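Local coordinates for protein phospholyase (Arthrobacter aurescens, PDB 5G4I) that acts as a pyridoxal phosphate-dependent phospholyase, a lyase built on the class III transaminase fold, at residues M279-A291 / N315-R327. Sequence-based numbering, arbitrary orientation.
Sequences MGKPMGNGHPIGA and NPVSSAAGLAVLR. With PLP (pyridoxal-5'-phosphate), chain C.
Gly284 and Gly322 bring the loop of 279-291 and helix 316-327 to 4.8 Å between their CA atoms, and a side chain at Gly284 would run into Ile289 CD1 of its own loop. The loop reverses through a type I' turn from Gly284 to His287. With CG anti to the backbone N (chi1 -161°), the His287 ring reaches along the helix and presents its edge to Ser318. There NE2 donates a weak, bent bond to OG at 3.0 Å. A water links the same OG to Pro288 O. Ala321 CB packs 4.1 Å from His287 CB. The CD1 tip of Ile289 presses on Ser318 O at 3.3 Å. Further along, Val325 sets its CB 3.6 Å from Met283 O, its CG2 methyl lying alongside Asn285 CB; another water bridges Met283 O to Gly322 O. A leucine in place of His287, lacking the ring N-H, would probably leave Ser318 OG to its water and a weak bond from Asn315 ND2. At the helix start, Asn315 is the N-cap, its OD1 accepting a nearly straight bond (173°) from Ser318 N. Lys281, joined through NZ to C4A of the pyridoxal phosphate, ties the loop to the active site. His287 also meets His287 of the second subunit, ring to ring, while helices 72-82 and 94-104 flank helix 316-331 and Gly290 pairs with Thr117 of the neighbouring strand 113-117.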
ATOM      1  N   MET A 279       3.153 -11.688  -1.893  1.00  8.88           N
ATOM      2  CA  MET A 279       4.424 -11.517  -1.161  1.00  9.56           C
ATOM      3  C   MET A 279       4.510 -10.053  -0.681  1.00  8.84           C
ATOM      4  O   MET A 279       3.807  -9.133  -1.132  1.00  8.82           O
ATOM      5  CB  MET A 279       5.583 -11.968  -2.014  1.00 11.96           C
ATOM      6  CG  MET A 279       5.728 -11.171  -3.196  1.00 12.14           C
ATOM      7  SD  MET A 279       6.855 -11.947  -4.497  1.00 15.94           S
ATOM      8  CE  MET A 279       6.234 -13.223  -4.886  1.00 13.31           C
ATOM      9  N   GLY A 280       5.460  -9.845   0.249  1.00  9.01           N
ATOM     10  CA  GLY A 280       5.697  -8.520   0.867  1.00 10.79           C
ATOM     11  C   GLY A 280       6.902  -8.689   1.803  1.00 12.57           C
ATOM     12  O   GLY A 280       7.953  -9.229   1.425  1.00 14.04           O
ATOM     13  N   LYS A 281       6.726  -8.290   3.077  1.00 11.83           N
ATOM     14  CA  LYS A 281       7.751  -8.176   4.156  1.00 10.94           C
ATOM     15  C   LYS A 281       9.221  -8.151   3.663  1.00 10.33           C
ATOM     16  O   LYS A 281       9.803  -7.044   3.511  1.00 11.36           O
ATOM     17  CB  LYS A 281       7.385  -9.066   5.328  1.00 11.71           C
ATOM     18  CG  LYS A 281       6.239  -8.513   6.201  1.00 13.17           C
ATOM     19  CD  LYS A 281       5.962  -9.369   7.476  1.00 16.80           C
ATOM     20  CE  LYS A 281       4.819  -8.821   8.439  1.00 16.49           C
ATOM     21  NZ  LYS A 281       3.575  -9.514   8.004  1.00 22.06           N
ATOM     22  N   PRO A 282       9.928  -9.327   3.612  1.00 12.35           N
ATOM     23  CA  PRO A 282      11.352  -9.265   3.200  1.00 11.63           C
ATOM     24  C   PRO A 282      11.734  -8.627   1.893  1.00 10.40           C
ATOM     25  O   PRO A 282      12.954  -8.378   1.657  1.00 10.79           O
ATOM     26  CB  PRO A 282      11.734 -10.796   3.113  1.00 11.75           C
ATOM     27  CG  PRO A 282      10.409 -11.419   2.745  1.00 12.64           C
ATOM     28  CD  PRO A 282       9.459 -10.719   3.643  1.00 12.34           C
ATOM     29  N   MET A 283      10.808  -8.553   0.923  1.00 10.77           N
ATOM     30  CA  MET A 283      11.255  -8.421  -0.470  1.00 11.69           C
ATOM     31  C   MET A 283      12.136  -7.244  -0.842  1.00 10.13           C
ATOM     32  O   MET A 283      12.977  -7.317  -1.763  1.00 10.67           O
ATOM     33  CB  MET A 283      10.155  -8.634  -1.483  1.00 19.61           C
ATOM     34  CG  MET A 283       9.331  -7.604  -1.799  1.00 17.72           C
ATOM     35  SD  MET A 283       7.825  -8.117  -2.831  1.00 14.71           S
ATOM     36  CE  MET A 283       8.278  -8.241  -4.411  1.00 17.48           C
ATOM     37  N   GLY A 284      12.027  -6.109  -0.089  1.00 10.05           N
ATOM     38  CA  GLY A 284      12.871  -4.926  -0.266  1.00 10.35           C
ATOM     39  C   GLY A 284      13.766  -4.549   0.931  1.00  9.01           C
ATOM     40  O   GLY A 284      14.230  -3.410   1.022  1.00 10.22           O
ATOM     41  N   ASN A 285      13.979  -5.512   1.828  1.00  9.70           N
ATOM     42  CA  ASN A 285      14.808  -5.304   3.048  1.00  8.68           C
ATOM     43  C   ASN A 285      14.241  -4.294   4.049  1.00 11.10           C
ATOM     44  O   ASN A 285      14.975  -3.842   4.935  1.00 11.99           O
ATOM     45  CB  ASN A 285      16.263  -4.974   2.761  1.00  9.11           C
ATOM     46  CG  ASN A 285      17.216  -5.587   3.824  1.00 10.82           C
ATOM     47  OD1 ASN A 285      17.086  -6.779   4.131  1.00 10.62           O
ATOM     48  ND2 ASN A 285      18.188  -4.819   4.323  1.00 12.28           N
ATOM     49  N   GLY A 286      13.006  -3.874   3.828  1.00 10.10           N
ATOM     50  CA  GLY A 286      12.369  -2.726   4.577  1.00 10.47           C
ATOM     51  C   GLY A 286      11.800  -1.630   3.705  1.00 10.83           C
ATOM     52  O   GLY A 286      10.991  -0.815   4.188  1.00 11.34           O
ATOM     53  N   HIS A 287      12.122  -1.643   2.413  1.00  9.14           N
ATOM     54  CA  HIS A 287      11.473  -0.731   1.416  1.00  9.10           C
ATOM     55  C   HIS A 287      10.019  -1.189   1.234  1.00 10.79           C
ATOM     56  O   HIS A 287       9.744  -2.438   1.189  1.00  9.44           O
ATOM     57  CB  HIS A 287      12.205  -0.801   0.094  1.00  9.10           C
ATOM     58  CG  HIS A 287      11.922   0.381  -0.805  1.00  9.38           C
ATOM     59  ND1 HIS A 287      12.512   1.638  -0.616  1.00 10.83           N
ATOM     60  CD2 HIS A 287      11.058   0.552  -1.841  1.00 10.04           C
ATOM     61  CE1 HIS A 287      12.029   2.492  -1.492  1.00 10.99           C
ATOM     62  NE2 HIS A 287      11.169   1.850  -2.277  1.00 11.53           N
ATOM     63  N   PRO A 288       9.025  -0.322   1.005  1.00  9.78           N
ATOM     64  CA  PRO A 288       7.613  -0.816   0.874  1.00  9.35           C
ATOM     65  C   PRO A 288       7.353  -1.414  -0.527  1.00  9.49           C
ATOM     66  O   PRO A 288       7.285  -0.652  -1.483  1.00 10.08           O
ATOM     67  CB  PRO A 288       6.781   0.477   1.170  1.00  9.89           C
ATOM     68  CG  PRO A 288       7.755   1.491   1.816  1.00 10.25           C
ATOM     69  CD  PRO A 288       9.065   1.158   1.131  1.00 10.12           C
ATOM     70  N   ILE A 289       7.360  -2.717  -0.592  1.00  9.39           N
ATOM     71  CA  ILE A 289       7.174  -3.451  -1.877  1.00 10.15           C
ATOM     72  C   ILE A 289       6.317  -4.703  -1.512  1.00 10.61           C
ATOM     73  O   ILE A 289       6.560  -5.370  -0.482  1.00 10.42           O
ATOM     74  CB  ILE A 289       8.489  -3.925  -2.558  1.00 11.93           C
ATOM     75  CG1 ILE A 289       9.584  -2.882  -2.614  1.00 15.90           C
ATOM     76  CG2 ILE A 289       8.219  -4.479  -3.966  1.00 12.27           C
ATOM     77  CD1 ILE A 289      10.917  -3.413  -3.110  1.00 16.24           C
ATOM     78  N   GLY A 290       5.365  -5.019  -2.425  1.00  9.44           N
ATOM     79  CA  GLY A 290       4.675  -6.285  -2.461  1.00  8.71           C
ATOM     80  C   GLY A 290       4.469  -6.715  -3.916  1.00  8.53           C
ATOM     81  O   GLY A 290       4.856  -6.035  -4.844  1.00  9.00           O
ATOM     82  N   ALA A 291       3.896  -7.905  -4.073  1.00  8.83           N
ATOM     83  CA  ALA A 291       3.567  -8.413  -5.449  1.00 10.05           C
ATOM     84  C   ALA A 291       2.502  -9.479  -5.427  1.00  8.63           C
ATOM     85  O   ALA A 291       2.338 -10.225  -4.463  1.00  8.32           O
ATOM     86  CB  ALA A 291       4.840  -8.982  -6.154  1.00  9.85           C
ATOM     87  N   ASN A 315       8.103   1.577  -9.433  1.00 10.63           N
ATOM     88  CA  ASN A 315       9.004   2.692  -9.675  1.00 11.09           C
ATOM     89  C   ASN A 315      10.471   2.183  -9.690  1.00 11.31           C
ATOM     90  O   ASN A 315      10.778   1.106  -9.163  1.00 11.01           O
ATOM     91  CB  ASN A 315       8.759   3.813  -8.621  1.00 11.98           C
ATOM     92  CG  ASN A 315       9.313   3.486  -7.216  1.00 12.47           C
ATOM     93  OD1 ASN A 315      10.516   3.440  -6.981  1.00 13.08           O
ATOM     94  ND2 ASN A 315       8.422   3.247  -6.264  1.00 13.16           N
ATOM     95  N   PRO A 316      11.440   2.938 -10.309  1.00 10.61           N
ATOM     96  CA  PRO A 316      12.756   2.447 -10.463  1.00 11.82           C
ATOM     97  C   PRO A 316      13.544   2.197  -9.133  1.00  9.44           C
ATOM     98  O   PRO A 316      14.418   1.341  -9.083  1.00 11.65           O
ATOM     99  CB  PRO A 316      13.475   3.583 -11.267  1.00 13.01           C
ATOM    100  CG  PRO A 316      12.369   4.314 -11.959  1.00 15.51           C
ATOM    101  CD  PRO A 316      11.209   4.211 -11.032  1.00 13.06           C
ATOM    102  N   VAL A 317      13.242   3.022  -8.092  1.00 10.86           N
ATOM    103  CA  VAL A 317      13.928   2.903  -6.805  1.00  9.88           C
ATOM    104  C   VAL A 317      13.499   1.625  -5.999  1.00  9.53           C
ATOM    105  O   VAL A 317      14.319   0.828  -5.529  1.00 10.65           O
ATOM    106  CB  VAL A 317      13.787   4.192  -5.982  1.00 10.66           C
ATOM    107  CG1 VAL A 317      14.336   3.983  -4.589  1.00 10.62           C
ATOM    108  CG2 VAL A 317      14.522   5.307  -6.693  1.00 12.60           C
ATOM    109  N   SER A 318      12.171   1.380  -5.946  1.00  9.74           N
ATOM    110  CA  SER A 318      11.647   0.107  -5.454  1.00  9.91           C
ATOM    111  C   SER A 318      12.222  -1.099  -6.228  1.00  9.69           C
ATOM    112  O   SER A 318      12.617  -2.094  -5.598  1.00 10.38           O
ATOM    113  CB  SER A 318      10.104   0.090  -5.550  1.00 10.75           C
ATOM    114  OG  SER A 318       9.523   1.014  -4.619  1.00 10.73           O
ATOM    115  N   SER A 319      12.289  -0.973  -7.551  1.00 10.77           N
ATOM    116  CA  SER A 319      12.856  -2.055  -8.386  1.00  9.95           C
ATOM    117  C   SER A 319      14.327  -2.279  -8.049  1.00 10.80           C
ATOM    118  O   SER A 319      14.779  -3.444  -7.977  1.00 10.47           O
ATOM    119  CB  SER A 319      12.649  -1.717  -9.855  1.00 11.08           C
ATOM    120  OG  SER A 319      11.247  -1.554 -10.192  1.00 11.53           O
ATOM    121  N   ALA A 320      15.109  -1.205  -7.886  1.00 10.34           N
ATOM    122  CA  ALA A 320      16.552  -1.304  -7.496  1.00 10.71           C
ATOM    123  C   ALA A 320      16.696  -2.029  -6.152  1.00  9.99           C
ATOM    124  O   ALA A 320      17.587  -2.884  -5.951  1.00 11.21           O
ATOM    125  CB  ALA A 320      17.215   0.081  -7.517  1.00 12.01           C
ATOM    126  N   ALA A 321      15.849  -1.663  -5.141  1.00 10.56           N
ATOM    127  CA  ALA A 321      15.839  -2.320  -3.848  1.00 10.08           C
ATOM    128  C   ALA A 321      15.574  -3.842  -3.939  1.00 10.53           C
ATOM    129  O   ALA A 321      16.323  -4.687  -3.380  1.00 11.55           O
ATOM    130  CB  ALA A 321      14.806  -1.698  -2.955  1.00 10.16           C
ATOM    131  N   GLY A 322      14.514  -4.182  -4.715  1.00 10.25           N
ATOM    132  CA  GLY A 322      14.190  -5.605  -4.830  1.00 10.83           C
ATOM    133  C   GLY A 322      15.257  -6.410  -5.601  1.00  9.94           C
ATOM    134  O   GLY A 322      15.556  -7.565  -5.212  1.00 10.02           O
ATOM    135  N   LEU A 323      15.874  -5.784  -6.633  1.00 10.40           N
ATOM    136  CA  LEU A 323      16.949  -6.481  -7.372  1.00 12.09           C
ATOM    137  C   LEU A 323      18.153  -6.712  -6.437  1.00 10.59           C
ATOM    138  O   LEU A 323      18.777  -7.790  -6.477  1.00 11.83           O
ATOM    139  CB  LEU A 323      17.346  -5.632  -8.589  1.00 13.46           C
ATOM    140  CG  LEU A 323      16.588  -5.772  -9.875  1.00 19.00           C
ATOM    141  CD1 LEU A 323      16.892  -4.503 -10.747  1.00 21.83           C
ATOM    142  CD2 LEU A 323      17.036  -7.129 -10.546  1.00 19.07           C
ATOM    143  N   ALA A 324      18.491  -5.709  -5.604  1.00 10.37           N
ATOM    144  CA  ALA A 324      19.640  -5.881  -4.669  1.00 11.08           C
ATOM    145  C   ALA A 324      19.450  -6.929  -3.620  1.00 10.34           C
ATOM    146  O   ALA A 324      20.408  -7.681  -3.247  1.00 10.42           O
ATOM    147  CB  ALA A 324      19.995  -4.537  -4.053  1.00 11.89           C
ATOM    148  N   VAL A 325      18.209  -7.100  -3.159  1.00 10.32           N
ATOM    149  CA  VAL A 325      17.880  -8.199  -2.210  1.00 10.52           C
ATOM    150  C   VAL A 325      18.109  -9.569  -2.860  1.00  9.83           C
ATOM    151  O   VAL A 325      18.755 -10.469  -2.256  1.00 10.43           O
ATOM    152  CB  VAL A 325      16.452  -8.076  -1.614  1.00 10.04           C
ATOM    153  CG1 VAL A 325      16.044  -9.334  -0.841  1.00 10.24           C
ATOM    154  CG2 VAL A 325      16.442  -6.838  -0.704  1.00 11.23           C
ATOM    155  N   LEU A 326      17.555  -9.760  -4.094  1.00  9.68           N
ATOM    156  CA  LEU A 326      17.737 -11.029  -4.761  1.00  9.81           C
ATOM    157  C   LEU A 326      19.189 -11.306  -5.123  1.00 10.41           C
ATOM    158  O   LEU A 326      19.687 -12.430  -4.923  1.00 10.49           O
ATOM    159  CB  LEU A 326      16.875 -11.103  -6.039  1.00 11.16           C
ATOM    160  CG  LEU A 326      15.350 -11.281  -5.921  1.00 12.45           C
ATOM    161  CD1 LEU A 326      14.656 -11.150  -7.309  1.00 14.01           C
ATOM    162  CD2 LEU A 326      14.998 -12.573  -5.213  1.00 13.53           C
ATOM    163  N   ARG A 327      19.904 -10.266  -5.583  1.00 10.80           N
ATOM    164  CA  ARG A 327      21.321 -10.448  -5.952  1.00 12.63           C
ATOM    165  C   ARG A 327      22.147 -10.878  -4.706  1.00 11.24           C
ATOM    166  O   ARG A 327      23.020 -11.754  -4.768  1.00 11.30           O
ATOM    167  CB  ARG A 327      21.920  -9.218  -6.627  1.00 12.26           C
ATOM    168  CG  ARG A 327      23.417  -9.442  -6.844  1.00 16.37           C
TER
HETATM  169  N1  PLP C1441      -0.059 -11.814   5.215  1.00 12.73           N
HETATM  170  C2  PLP C1441       0.858 -12.349   6.057  1.00 16.30           C
HETATM  171  C2A PLP C1441       1.018 -13.845   6.141  1.00 18.70           C
HETATM  172  C3  PLP C1441       1.707 -11.466   6.895  1.00 20.17           C
HETATM  173  O3  PLP C1441       2.636 -11.980   7.748  1.00 23.21           O
HETATM  174  C4  PLP C1441       1.504 -10.005   6.770  1.00 16.83           C
HETATM  175  C4A PLP C1441       2.302  -9.044   7.564  1.00 22.92           C
HETATM  176  C5  PLP C1441       0.469  -9.548   5.812  1.00 16.54           C
HETATM  177  C6  PLP C1441      -0.256 -10.490   5.087  1.00 15.60           C
HETATM  178  C5A PLP C1441       0.201  -8.072   5.626  1.00 17.92           C
HETATM  179  O4P PLP C1441       1.425  -7.397   5.346  1.00 15.90           O
HETATM  180  P   PLP C1441       1.495  -5.788   5.371  1.00 13.70           P
HETATM  181  O1P PLP C1441       1.555  -5.450   6.842  1.00 13.28           O
HETATM  182  O2P PLP C1441       2.757  -5.467   4.606  1.00 17.26           O
HETATM  183  O3P PLP C1441       0.222  -5.358   4.684  1.00 16.56           O
HETATM  184  O   HOH W   1      13.267  -8.886  -4.031  1.00 11.94           O
HETATM  185  O   HOH W   2       7.024  -0.023  -4.134  1.00 11.92           O